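Local coordinates for glycosyl hydrolase family 62 protein (Coprinopsis cinerea, PDB 5B6T) that probably releases alpha-L-arabinofuranosyl side groups from arabinoxylan by hydrolysis, as a family 62 glycoside hydrolase of a mushroom, at residues Tyr80-Gln85 with Val98-Asn103; Gly102-Ser107 with Arg122-Gly127; Val142-Ile147 with Leu155-Asp160. One frame throughout, in Å; residues are numbered along the deposited sequence.

The three contacts follow the chain in order and lie in two neighbouring blades of the five-bladed beta-propeller known for this family. Interactions 1 and 2 belong to one antiparallel sheet: strands 82-89, 94-100, 104-109 and 122-123 lie side by side, and the turn Gly102-Asn103 is common to both contacts, whose centres are about 8 Å apart. Interaction 3 forms the first hairpin of the next blade, its centre about 10 Å from that of interaction 1 and 12 Å from that of interaction 2. Gln85 and Gln100 reach across to backbone N-H groups of strand 142-148, and Tyr125 and Phe124 pack on Leu155. Polar and apolar contacts thus tie one blade to the next.

Interaction 1 (Tyr80-Gln85 with Val98-Asn103); sequences YRAAPQ and VYQNGN
Ala82 and Gln100 pair at the middle of the contact between two antiparallel strands, Ala82 N donating to Gln100 O and Gln100 N back to Ala82 O. Farther along, Gln85 pairs with Val98, and Gln85 N reaches Val98 O at 2.7 Å. Between these pairs the register slips by one residue, a beta bulge in which Ala83 and Pro84 both lie across from Tyr99. Proline suits the bulge because it has no N-H to satisfy.

This buried part is tightly filled. Arg81 CG packs on Tyr99 CE2 at 3.6 Å. With chi1 at 69°, Gln100 CG lies between the backbone N and the carbonyl carbon and rests on Ala82 O at 3.3 Å; the small methyl groups of Ala82 and Ala83 allow its amide to lie close. Gln100 OE1 accepts from Asp143 N of the next sheet and from a water that also donates to Ala83 O.

Toward solvent the fit is looser, with Tyr80 and Gly102 exposed and Asn101 opening an Asx turn. An almost straight bond from Gln100 NE2 to Tyr80 OH (3.0 Å, 177°) links the buried amide to this side. NE2 also bonds a glycerol, probably from the crystallisation liquor, and a calcium ion lies about 5 Å from the Ala83 side chain, nearest atoms. Both are consistent with a polar pocket, the Gln100 amide being fixed at both polar atoms.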
loop_
_atom_site.group_PDB
_atom_site.type_symbol
_atom_site.label_atom_id
_atom_site.label_comp_id
_atom_site.label_asym_id
_atom_site.label_seq_id
_atom_site.Cartn_x
_atom_site.Cartn_y
_atom_site.Cartn_z
ATOM N N TYR A 80 -13.886 -9.850 -7.268
ATOM C CA TYR A 80 -13.192 -8.615 -6.969
ATOM C C TYR A 80 -12.267 -8.792 -5.759
ATOM O O TYR A 80 -12.719 -9.194 -4.674
ATOM C CB TYR A 80 -14.218 -7.522 -6.672
ATOM C CG TYR A 80 -13.627 -6.216 -6.217
ATOM C CD1 TYR A 80 -13.207 -5.267 -7.129
ATOM C CD2 TYR A 80 -13.467 -5.955 -4.873
ATOM C CE1 TYR A 80 -12.643 -4.070 -6.710
ATOM C CE2 TYR A 80 -12.911 -4.759 -4.444
ATOM C CZ TYR A 80 -12.522 -3.836 -5.372
ATOM O OH TYR A 80 -11.973 -2.648 -4.954
ATOM N N ARG A 81 -10.983 -8.482 -5.962
ATOM C CA ARG A 81 -10.014 -8.327 -4.865
ATOM C C ARG A 81 -9.070 -7.221 -5.314
ATOM O O ARG A 81 -8.695 -7.163 -6.483
ATOM C CB ARG A 81 -9.200 -9.607 -4.578
ATOM C CG ARG A 81 -9.993 -10.794 -4.053
ATOM C CD ARG A 81 -10.411 -11.703 -5.196
ATOM N NE ARG A 81 -10.991 -12.964 -4.738
ATOM C CZ ARG A 81 -12.221 -13.107 -4.273
ATOM N NH1 ARG A 81 -13.058 -12.071 -4.195
ATOM N NH2 ARG A 81 -12.650 -14.309 -3.943
ATOM N N ALA A 82 -8.665 -6.362 -4.384
ATOM C CA ALA A 82 -7.762 -5.254 -4.737
ATOM C C ALA A 82 -6.959 -4.752 -3.550
ATOM O O ALA A 82 -7.400 -4.863 -2.400
ATOM C CB ALA A 82 -8.515 -4.103 -5.366
ATOM N N ALA A 83 -5.801 -4.193 -3.878
ATOM C CA ALA A 83 -4.936 -3.438 -2.952
ATOM C C ALA A 83 -4.388 -4.292 -1.811
ATOM O O ALA A 83 -4.823 -4.205 -0.653
ATOM C CB ALA A 83 -5.624 -2.156 -2.456
ATOM N N PRO A 84 -3.403 -5.120 -2.136
ATOM C CA PRO A 84 -2.914 -6.089 -1.184
ATOM C C PRO A 84 -1.854 -5.533 -0.208
ATOM O O PRO A 84 -1.158 -4.548 -0.504
ATOM C CB PRO A 84 -2.288 -7.146 -2.088
ATOM C CG PRO A 84 -1.759 -6.367 -3.250
ATOM C CD PRO A 84 -2.742 -5.258 -3.454
ATOM N N GLN A 85 -1.693 -6.228 0.930
ATOM C CA GLN A 85 -0.615 -5.989 1.879
ATOM C C GLN A 85 -0.155 -7.343 2.362
ATOM O O GLN A 85 -0.945 -8.067 2.940
ATOM C CB GLN A 85 -1.074 -5.162 3.086
ATOM C CG GLN A 85 0.077 -4.895 4.058
ATOM C CD GLN A 85 -0.385 -4.581 5.456
ATOM O OE1 GLN A 85 -1.471 -4.946 5.879
ATOM N NE2 GLN A 85 0.493 -3.941 6.206
ATOM N N VAL A 98 -3.579 -9.162 3.100
ATOM C CA VAL A 98 -4.702 -8.324 3.438
ATOM C C VAL A 98 -5.091 -7.544 2.191
ATOM O O VAL A 98 -4.222 -7.113 1.424
ATOM C CB VAL A 98 -4.330 -7.397 4.614
ATOM C CG1 VAL A 98 -5.366 -6.299 4.824
ATOM C CG2 VAL A 98 -4.162 -8.218 5.861
ATOM N N TYR A 99 -6.385 -7.406 1.951
ATOM C CA TYR A 99 -6.902 -6.727 0.748
ATOM C C TYR A 99 -8.391 -6.425 0.955
ATOM O O TYR A 99 -8.962 -6.760 2.018
ATOM C CB TYR A 99 -6.688 -7.594 -0.517
ATOM C CG TYR A 99 -7.205 -9.016 -0.348
ATOM C CD1 TYR A 99 -6.379 -10.012 0.133
ATOM C CD2 TYR A 99 -8.500 -9.372 -0.724
ATOM C CE1 TYR A 99 -6.829 -11.296 0.312
ATOM C CE2 TYR A 99 -8.955 -10.670 -0.569
ATOM C CZ TYR A 99 -8.107 -11.643 -0.064
ATOM O OH TYR A 99 -8.544 -12.944 0.135
ATOM N N GLN A 100 -9.004 -5.810 -0.053
ATOM C CA GLN A 100 -10.443 -5.513 0.019
ATOM C C GLN A 100 -11.192 -6.358 -0.999
ATOM O O GLN A 100 -10.692 -6.667 -2.088
ATOM C CB GLN A 100 -10.686 -4.026 -0.254
ATOM C CG GLN A 100 -10.416 -3.610 -1.695
ATOM C CD GLN A 100 -9.711 -2.280 -1.856
ATOM O OE1 GLN A 100 -8.909 -1.869 -1.035
ATOM N NE2 GLN A 100 -10.007 -1.606 -2.929
ATOM N N ASN A 101 -12.403 -6.743 -0.633
ATOM C CA ASN A 101 -13.288 -7.491 -1.499
ATOM C C ASN A 101 -14.717 -6.955 -1.410
ATOM O O ASN A 101 -15.662 -7.678 -1.764
ATOM C CB ASN A 101 -13.268 -8.984 -1.141
ATOM C CG ASN A 101 -13.922 -9.279 0.190
ATOM O OD1 ASN A 101 -14.104 -8.389 1.032
ATOM N ND2 ASN A 101 -14.254 -10.552 0.393
ATOM N N GLY A 102 -14.869 -5.719 -0.966
ATOM C CA GLY A 102 -16.166 -5.170 -0.522
ATOM C C GLY A 102 -16.242 -5.064 1.008
ATOM O O GLY A 102 -16.953 -4.196 1.576
ATOM N N ASN A 103 -15.481 -5.938 1.664
ATOM C CA ASN A 103 -15.210 -5.899 3.100
ATOM C C ASN A 103 -13.680 -5.769 3.261
ATOM O O ASN A 103 -12.950 -5.660 2.259
ATOM C CB ASN A 103 -15.780 -7.187 3.725
ATOM C CG ASN A 103 -16.030 -7.089 5.223
ATOM O OD1 ASN A 103 -15.339 -6.402 5.997
ATOM N ND2 ASN A 103 -16.995 -7.871 5.665
HETATM O O HOH W 1 -7.043 -3.185 0.642
#

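Interaction 2 (Gly102-Ser107 with Arg122-Gly127); sequences GNAAYS and RTFYSG
The ring of Tyr106 is wedged between Arg122 and Phe124, its CG set between the backbone N and the carbonyl carbon (chi1 65°). Over one face lies Arg122 CB, a CH-pi contact 4.0 Å from the centroid of the Tyr106 ring, while Phe124 sits on the other side of the ring plane. There the bump is Tyr106 CD1, which stands 3.5 Å above the centre of the Phe124 ring. The two ring planes are 36° apart, so they meet obliquely. Tyrosine suits this place because its flat body fills the gap and its hydroxyl shares a water with Thr123 O, to which the water donates.

At the other end the shapes are smaller. The short methyl of Ala104 lies at the edge of the Tyr125 ring, touching CD2 and CE2. Asn103 CB rests against Thr123 CG2 at 3.7 Å. Beyond it, Asn103 ND2 (3.0 Å) and Thr123 OG1 (2.9 Å) donate to Tyr125 O from opposite faces of its carbonyl plane. This double grip holds the loop after the short strand.

Tyr106 and Arg122 form an antiparallel hydrogen-bonded pair, Ala105 and Thr123 a non-hydrogen-bonded one, and Phe124 N donates to Ala104 O. Strand 122-123 is the outermost of its sheet, with strand 104-109 between it and strand 94-100. The Phe124 side chain touches Val98 and, with Tyr125, Leu155 of strand 152-158; the Phe178 ring meets that of Phe124 nearly perpendicularly.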
loop_
_atom_site.group_PDB
_atom_site.type_symbol
_atom_site.label_atom_id
_atom_site.label_comp_id
_atom_site.label_asym_id
_atom_site.label_seq_id
_atom_site.Cartn_x
_atom_site.Cartn_y
_atom_site.Cartn_z
ATOM N N GLY A 102 -14.869 -5.719 -0.966
ATOM C CA GLY A 102 -16.166 -5.170 -0.522
ATOM C C GLY A 102 -16.242 -5.064 1.008
ATOM O O GLY A 102 -16.953 -4.196 1.576
ATOM N N ASN A 103 -15.481 -5.938 1.664
ATOM C CA ASN A 103 -15.210 -5.899 3.100
ATOM C C ASN A 103 -13.680 -5.769 3.261
ATOM O O ASN A 103 -12.950 -5.660 2.259
ATOM C CB ASN A 103 -15.780 -7.187 3.725
ATOM C CG ASN A 103 -16.030 -7.089 5.223
ATOM O OD1 ASN A 103 -15.339 -6.402 5.997
ATOM N ND2 ASN A 103 -16.995 -7.871 5.665
ATOM N N ALA A 104 -13.205 -5.738 4.486
ATOM C CA ALA A 104 -11.784 -5.858 4.798
ATOM C C ALA A 104 -11.465 -7.335 4.898
ATOM O O ALA A 104 -12.013 -8.028 5.748
ATOM C CB ALA A 104 -11.485 -5.153 6.117
ATOM N N ALA A 105 -10.604 -7.825 4.009
ATOM C CA ALA A 105 -10.385 -9.262 3.833
ATOM C C ALA A 105 -8.948 -9.701 3.990
ATOM O O ALA A 105 -7.999 -8.878 3.977
ATOM C CB ALA A 105 -10.906 -9.697 2.481
ATOM N N TYR A 106 -8.768 -11.017 4.149
ATOM C CA TYR A 106 -7.432 -11.568 4.188
ATOM C C TYR A 106 -7.389 -13.020 3.749
ATOM O O TYR A 106 -8.401 -13.745 3.856
ATOM C CB TYR A 106 -6.833 -11.464 5.597
ATOM C CG TYR A 106 -7.573 -12.312 6.620
ATOM C CD1 TYR A 106 -8.699 -11.801 7.275
ATOM C CD2 TYR A 106 -7.171 -13.612 6.898
ATOM C CE1 TYR A 106 -9.402 -12.561 8.185
ATOM C CE2 TYR A 106 -7.852 -14.388 7.833
ATOM C CZ TYR A 106 -8.971 -13.861 8.440
ATOM O OH TYR A 106 -9.674 -14.613 9.365
ATOM N N SER A 107 -6.217 -13.412 3.246
ATOM C CA SER A 107 -5.849 -14.807 2.998
ATOM C C SER A 107 -4.609 -15.140 3.815
ATOM O O SER A 107 -3.850 -14.250 4.211
ATOM C CB SER A 107 -5.563 -15.040 1.508
ATOM O OG SER A 107 -6.716 -14.804 0.743
ATOM N N ARG A 122 -11.293 -14.530 3.854
ATOM C CA ARG A 122 -12.051 -14.357 5.112
ATOM C C ARG A 122 -12.101 -12.858 5.409
ATOM O O ARG A 122 -11.329 -12.094 4.821
ATOM C CB ARG A 122 -11.404 -15.140 6.264
ATOM C CG ARG A 122 -11.593 -16.651 6.134
ATOM C CD ARG A 122 -10.755 -17.377 7.174
ATOM N NE ARG A 122 -10.886 -18.839 7.110
ATOM C CZ ARG A 122 -11.164 -19.649 8.139
ATOM N NH1 ARG A 122 -11.343 -19.172 9.373
ATOM N NH2 ARG A 122 -11.250 -20.964 7.926
ATOM N N THR A 123 -13.014 -12.418 6.266
ATOM C CA THR A 123 -13.114 -10.995 6.563
ATOM C C THR A 123 -12.828 -10.667 8.040
ATOM O O THR A 123 -13.022 -11.514 8.920
ATOM C CB THR A 123 -14.460 -10.412 6.152
ATOM O OG1 THR A 123 -15.504 -11.080 6.861
ATOM C CG2 THR A 123 -14.682 -10.561 4.657
ATOM N N PHE A 124 -12.333 -9.445 8.273
ATOM C CA PHE A 124 -11.997 -8.962 9.603
ATOM C C PHE A 124 -13.232 -8.431 10.348
ATOM O O PHE A 124 -13.196 -8.218 11.572
ATOM C CB PHE A 124 -10.975 -7.815 9.477
ATOM C CG PHE A 124 -9.586 -8.231 9.096
ATOM C CD1 PHE A 124 -8.817 -9.014 9.943
ATOM C CD2 PHE A 124 -9.018 -7.813 7.881
ATOM C CE1 PHE A 124 -7.531 -9.360 9.624
ATOM C CE2 PHE A 124 -7.703 -8.158 7.559
ATOM C CZ PHE A 124 -6.970 -8.940 8.434
ATOM N N TYR A 125 -14.297 -8.118 9.608
ATOM C CA TYR A 125 -15.546 -7.651 10.190
ATOM C C TYR A 125 -16.697 -8.419 9.549
ATOM O O TYR A 125 -16.582 -8.898 8.444
ATOM C CB TYR A 125 -15.781 -6.176 9.869
ATOM C CG TYR A 125 -14.674 -5.186 10.242
ATOM C CD1 TYR A 125 -14.625 -4.607 11.501
ATOM C CD2 TYR A 125 -13.759 -4.760 9.291
ATOM C CE1 TYR A 125 -13.654 -3.676 11.803
ATOM C CE2 TYR A 125 -12.802 -3.826 9.573
ATOM C CZ TYR A 125 -12.749 -3.273 10.809
ATOM O OH TYR A 125 -11.798 -2.307 11.075
ATOM N N SER A 126 -17.845 -8.425 10.205
ATOM C CA SER A 126 -19.022 -9.072 9.622
ATOM C C SER A 126 -19.662 -8.265 8.460
ATOM O O SER A 126 -20.371 -8.813 7.615
ATOM C CB SER A 126 -20.025 -9.405 10.746
ATOM O OG SER A 126 -20.608 -8.201 11.226
ATOM N N GLY A 127 -19.353 -6.978 8.377
ATOM C CA GLY A 127 -19.841 -6.100 7.329
ATOM C C GLY A 127 -19.180 -4.755 7.539
ATOM O O GLY A 127 -18.369 -4.616 8.434
HETATM O O HOH W 2 -11.734 -13.735 10.497
#

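Interaction 3 (Val142-Ile147 with Leu155-Asp160); sequences VDMWVI and LFSSDD
Trp145 O accepts from Phe156 N at 2.7 Å, the shortest bond between these strands, and is also approached by Leu155 CA in a CA-H...O contact of 3.4 Å. The same oxygen lies in the plane of the Phe156 ring, at its edge. In return Trp145 N donates to Phe156 O at 2.9 Å, and a second hydrogen-bonded pair joins Val142 with Ser158. An extra residue on the first strand, at Asp143 and Met144, makes a beta bulge between the two pairs. A water fills in there, donating to Asp143 O at 2.8 Å and bonded to Ser158 OG.

Apolar side chains suit the buried surfaces: Leu155 CD1 packs on Val146 CG2 at 3.8 Å, and the Phe156 ring edge meets Ile147 CG2 through CE1. Met144 bends at chi2 (-62°), and its SD lies 3.5 Å from Ser157 CB.

Asp143 OD1 is hydrogen-bonded to a glycerol, probably from the crystallisation liquor, and the Asp160 side chain comes within about 4 Å of a lead ion, nearest atoms. The contact's centre lies about 9 Å from that of the chain, and a bulged antiparallel hairpin so placed fits the inner strands of a propeller blade.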
loop_
_atom_site.group_PDB
_atom_site.type_symbol
_atom_site.label_atom_id
_atom_site.label_comp_id
_atom_site.label_asym_id
_atom_site.label_seq_id
_atom_site.Cartn_x
_atom_site.Cartn_y
_atom_site.Cartn_z
ATOM N N VAL A 142 -11.706 1.186 1.204
ATOM C CA VAL A 142 -10.538 0.720 0.489
ATOM C C VAL A 142 -9.271 0.760 1.334
ATOM O O VAL A 142 -9.217 1.402 2.361
ATOM C CB VAL A 142 -10.311 1.529 -0.826
ATOM C CG1 VAL A 142 -11.505 1.333 -1.758
ATOM C CG2 VAL A 142 -9.978 3.006 -0.590
ATOM N N ASP A 143 -8.264 0.030 0.842
ATOM C CA ASP A 143 -6.856 0.183 1.250
ATOM C C ASP A 143 -6.614 -0.192 2.703
ATOM O O ASP A 143 -6.318 0.654 3.569
ATOM C CB ASP A 143 -6.343 1.586 0.873
ATOM C CG ASP A 143 -6.474 1.851 -0.609
ATOM O OD1 ASP A 143 -6.539 0.873 -1.380
ATOM O OD2 ASP A 143 -6.478 3.026 -1.036
ATOM N N MET A 144 -6.762 -1.486 2.926
ATOM C CA MET A 144 -6.714 -2.097 4.247
ATOM C C MET A 144 -5.266 -2.338 4.633
ATOM O O MET A 144 -4.511 -2.937 3.853
ATOM C CB MET A 144 -7.465 -3.436 4.202
ATOM C CG MET A 144 -8.821 -3.370 3.532
ATOM S SD MET A 144 -9.957 -2.272 4.385
ATOM C CE MET A 144 -11.310 -2.223 3.197
ATOM N N TRP A 145 -4.896 -1.906 5.840
ATOM C CA TRP A 145 -3.507 -1.989 6.290
ATOM C C TRP A 145 -3.402 -2.410 7.744
ATOM O O TRP A 145 -3.968 -1.736 8.634
ATOM C CB TRP A 145 -2.845 -0.620 6.082
ATOM C CG TRP A 145 -1.403 -0.591 6.493
ATOM C CD1 TRP A 145 -0.899 -0.392 7.760
ATOM C CD2 TRP A 145 -0.275 -0.743 5.644
ATOM N NE1 TRP A 145 0.454 -0.460 7.733
ATOM C CE2 TRP A 145 0.877 -0.652 6.446
ATOM C CE3 TRP A 145 -0.123 -0.945 4.278
ATOM C CZ2 TRP A 145 2.172 -0.786 5.917
ATOM C CZ3 TRP A 145 1.142 -1.091 3.770
ATOM C CH2 TRP A 145 2.275 -0.983 4.578
ATOM N N VAL A 146 -2.651 -3.477 8.001
ATOM C CA VAL A 146 -2.374 -3.975 9.348
ATOM C C VAL A 146 -0.978 -3.575 9.799
ATOM O O VAL A 146 -0.012 -3.678 9.050
ATOM C CB VAL A 146 -2.529 -5.520 9.406
ATOM C CG1 VAL A 146 -1.990 -6.079 10.726
ATOM C CG2 VAL A 146 -3.963 -5.949 9.162
ATOM N N ILE A 147 -0.884 -3.151 11.057
ATOM C CA ILE A 147 0.395 -3.024 11.768
ATOM C C ILE A 147 0.158 -3.410 13.223
ATOM O O ILE A 147 -0.834 -2.998 13.836
ATOM C CB ILE A 147 1.040 -1.626 11.608
ATOM C CG1 ILE A 147 2.325 -1.518 12.433
ATOM C CG2 ILE A 147 0.079 -0.481 11.949
ATOM C CD1 ILE A 147 3.146 -0.298 12.140
ATOM N N LEU A 155 -5.851 -2.184 12.430
ATOM C CA LEU A 155 -6.321 -2.315 11.065
ATOM C C LEU A 155 -6.823 -0.954 10.592
ATOM O O LEU A 155 -7.826 -0.414 11.102
ATOM C CB LEU A 155 -7.426 -3.380 10.995
ATOM C CG LEU A 155 -8.128 -3.545 9.634
ATOM C CD1 LEU A 155 -7.150 -3.943 8.533
ATOM C CD2 LEU A 155 -9.255 -4.556 9.714
ATOM N N PHE A 156 -6.085 -0.381 9.655
ATOM C CA PHE A 156 -6.426 0.897 9.068
ATOM C C PHE A 156 -7.159 0.708 7.750
ATOM O O PHE A 156 -6.923 -0.241 7.011
ATOM C CB PHE A 156 -5.161 1.727 8.792
ATOM C CG PHE A 156 -4.452 2.210 10.031
ATOM C CD1 PHE A 156 -3.538 1.397 10.736
ATOM C CD2 PHE A 156 -4.690 3.482 10.490
ATOM C CE1 PHE A 156 -2.894 1.885 11.863
ATOM C CE2 PHE A 156 -4.040 3.960 11.602
ATOM C CZ PHE A 156 -3.145 3.167 12.285
ATOM N N SER A 157 -7.995 1.678 7.411
ATOM C CA SER A 157 -8.702 1.695 6.146
ATOM C C SER A 157 -9.165 3.129 5.833
ATOM O O SER A 157 -9.245 3.996 6.719
ATOM C CB SER A 157 -9.871 0.689 6.190
ATOM O OG SER A 157 -10.900 1.101 7.074
ATOM N N SER A 158 -9.484 3.349 4.558
ATOM C CA SER A 158 -9.938 4.624 4.046
ATOM C C SER A 158 -11.324 4.549 3.415
ATOM O O SER A 158 -11.814 3.479 3.111
ATOM C CB SER A 158 -8.934 5.100 2.982
ATOM O OG SER A 158 -7.694 5.348 3.576
ATOM N N ASP A 159 -11.956 5.718 3.201
ATOM C CA ASP A 159 -13.246 5.725 2.540
ATOM C C ASP A 159 -13.325 6.575 1.277
ATOM O O ASP A 159 -14.418 6.801 0.772
ATOM C CB ASP A 159 -14.369 6.108 3.516
ATOM C CG ASP A 159 -14.197 7.478 4.130
ATOM O OD1 ASP A 159 -13.268 8.229 3.758
ATOM O OD2 ASP A 159 -15.068 7.829 4.964
ATOM N N ASP A 160 -12.193 7.058 0.774
ATOM C CA ASP A 160 -12.193 8.011 -0.344
ATOM C C ASP A 160 -13.067 9.232 -0.043
ATOM O O ASP A 160 -13.561 9.888 -0.967
ATOM C CB ASP A 160 -12.707 7.340 -1.631
ATOM C CG ASP A 160 -11.698 6.426 -2.282
ATOM O OD1 ASP A 160 -10.472 6.535 -1.935
ATOM O OD2 ASP A 160 -12.117 5.623 -3.175
HETATM O O HOH W 3 -5.755 3.410 3.645
#